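Local coordinates for LP1413 - SCCmec type IV-encoded DNA binding protein (PDB 6BTC) that binds DNA, reportedly in single-stranded form, and is encoded by the staphylococcal cassette chromosome element SCCmec type IV, at residues R51-A54 with Y55-K58. Residues are numbered along the deposited sequence; the frame is centred on the assembly and turned at random.
Sequences RRFA and YWIK
F53 and W56 both turn CG anti to the backbone N (chi1 172° and 169°), which sends both rings to the same flank of the helix, where they meet obliquely. CE1 of the F53 ring comes within 3.7 Å of CZ3 on the benzo part of the W56 indole. The two planes are inclined at 31°, with the ring centres 5.8 Å apart. One turn on from F53, I57 extends its longer branch, and its CD1 touches CZ of F53 at 3.7 Å. Flat apolar rings suit the flank that packs on helix 6-21: F53 rests on I15 and I16, W56 on Y12 and I16. The small methyl of A54 and the branched I57 instead fit against Y77 of strand 74-79. In Y55, CG stands opposite the carbonyl carbon, and CD1 lies 3.3 Å from O of R51, that oxygen in the ring plane at its edge; an exposed position suits a ring ending in a hydroxyl. Long charged chains suit the solvent side, where R51 and K58 lead outward, while the extended R52 makes a cation-pi contact with Y12. Beneath the side chains, the backbone N of I57 bonds O of F53 at 3.0 Å, and N of W56 bonds O of R52 at 3.1 Å. The next bond, from N of K58 to O of A54, is weak at 3.4 Å, close to the helix end. Apolar F53 and I57 opposed to charged R51 and K58 make helix 43-59 amphipathic; it lies between helix 6-21 and strand 74-79, consistent with the third helix of a winged helix fold.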
loop_
_atom_site.group_PDB
_atom_site.type_symbol
_atom_site.label_atom_id
_atom_site.label_comp_id
_atom_site.label_asym_id
_atom_site.label_seq_id
_atom_site.Cartn_x
_atom_site.Cartn_y
_atom_site.Cartn_z
ATOM N N ARG A 51 -3.145 1.612 7.650
ATOM C CA ARG A 51 -4.582 1.376 7.683
ATOM C C ARG A 51 -5.288 2.127 6.562
ATOM O O ARG A 51 -6.196 1.586 5.921
ATOM C CB ARG A 51 -5.143 1.757 9.051
ATOM C CG ARG A 51 -4.792 0.754 10.165
ATOM C CD ARG A 51 -5.461 1.100 11.505
ATOM N NE ARG A 51 -4.668 2.023 12.322
ATOM C CZ ARG A 51 -3.871 1.664 13.332
ATOM N NH1 ARG A 51 -3.742 0.388 13.687
ATOM N NH2 ARG A 51 -3.196 2.593 13.997
ATOM N N ARG A 52 -4.877 3.363 6.280
ATOM C CA ARG A 52 -5.470 4.054 5.141
ATOM C C ARG A 52 -5.179 3.308 3.841
ATOM O O ARG A 52 -5.970 3.375 2.890
ATOM C CB ARG A 52 -4.961 5.492 5.068
ATOM C CG ARG A 52 -5.569 6.288 3.916
ATOM C CD ARG A 52 -4.916 7.637 3.722
ATOM N NE ARG A 52 -5.504 8.313 2.576
ATOM C CZ ARG A 52 -5.081 9.468 2.082
ATOM N NH1 ARG A 52 -4.052 10.098 2.642
ATOM N NH2 ARG A 52 -5.694 10.002 1.031
ATOM N N PHE A 53 -4.056 2.587 3.785
ATOM C CA PHE A 53 -3.701 1.823 2.595
ATOM C C PHE A 53 -4.523 0.547 2.505
ATOM O O PHE A 53 -5.057 0.223 1.444
ATOM C CB PHE A 53 -2.210 1.485 2.612
ATOM C CG PHE A 53 -1.787 0.544 1.524
ATOM C CD1 PHE A 53 -1.666 0.977 0.218
ATOM C CD2 PHE A 53 -1.494 -0.775 1.819
ATOM C CE1 PHE A 53 -1.263 0.111 -0.775
ATOM C CE2 PHE A 53 -1.101 -1.644 0.833
ATOM C CZ PHE A 53 -0.983 -1.197 -0.465
ATOM N N ALA A 54 -4.640 -0.165 3.620
ATOM C CA ALA A 54 -5.382 -1.413 3.646
ATOM C C ALA A 54 -6.837 -1.223 3.234
ATOM O O ALA A 54 -7.447 -2.151 2.692
ATOM C CB ALA A 54 -5.301 -2.021 5.041
ATOM N N TYR A 55 -7.408 -0.037 3.469
ATOM C CA TYR A 55 -8.806 0.204 3.140
ATOM C C TYR A 55 -8.965 0.825 1.762
ATOM O O TYR A 55 -9.960 0.557 1.073
ATOM C CB TYR A 55 -9.458 1.069 4.238
ATOM C CG TYR A 55 -9.843 0.227 5.451
ATOM C CD1 TYR A 55 -8.890 -0.179 6.372
ATOM C CD2 TYR A 55 -11.149 -0.208 5.637
ATOM C CE1 TYR A 55 -9.225 -0.978 7.449
ATOM C CE2 TYR A 55 -11.496 -1.012 6.717
ATOM C CZ TYR A 55 -10.530 -1.395 7.617
ATOM O OH TYR A 55 -10.861 -2.190 8.699
ATOM N N TRP A 56 -7.988 1.618 1.328
ATOM C CA TRP A 56 -7.956 2.070 -0.056
ATOM C C TRP A 56 -7.972 0.886 -1.009
ATOM O O TRP A 56 -8.725 0.860 -1.990
ATOM C CB TRP A 56 -6.703 2.901 -0.286
ATOM C CG TRP A 56 -6.435 3.210 -1.702
ATOM C CD1 TRP A 56 -7.061 4.143 -2.468
ATOM C CD2 TRP A 56 -5.456 2.589 -2.542
ATOM N NE1 TRP A 56 -6.535 4.147 -3.736
ATOM C CE2 TRP A 56 -5.544 3.201 -3.805
ATOM C CE3 TRP A 56 -4.510 1.579 -2.347
ATOM C CZ2 TRP A 56 -4.718 2.839 -4.866
ATOM C CZ3 TRP A 56 -3.695 1.227 -3.398
ATOM C CH2 TRP A 56 -3.806 1.848 -4.641
ATOM N N ILE A 57 -7.145 -0.112 -0.721
ATOM C CA ILE A 57 -6.924 -1.204 -1.652
ATOM C C ILE A 57 -8.105 -2.157 -1.624
ATOM O O ILE A 57 -8.450 -2.762 -2.643
ATOM C CB ILE A 57 -5.588 -1.891 -1.295
ATOM C CG1 ILE A 57 -5.013 -2.665 -2.484
ATOM C CG2 ILE A 57 -5.745 -2.785 -0.087
ATOM C CD1 ILE A 57 -3.552 -3.095 -2.272
ATOM N N LYS A 58 -8.767 -2.274 -0.482
ATOM C CA LYS A 58 -9.833 -3.247 -0.318
ATOM C C LYS A 58 -11.204 -2.735 -0.746
ATOM O O LYS A 58 -12.102 -3.555 -0.956
ATOM C CB LYS A 58 -9.903 -3.689 1.143
ATOM C CG LYS A 58 -10.968 -4.734 1.413
ATOM C CD LYS A 58 -10.893 -5.224 2.845
ATOM C CE LYS A 58 -11.967 -6.266 3.120
ATOM N NZ LYS A 58 -11.884 -6.804 4.509
#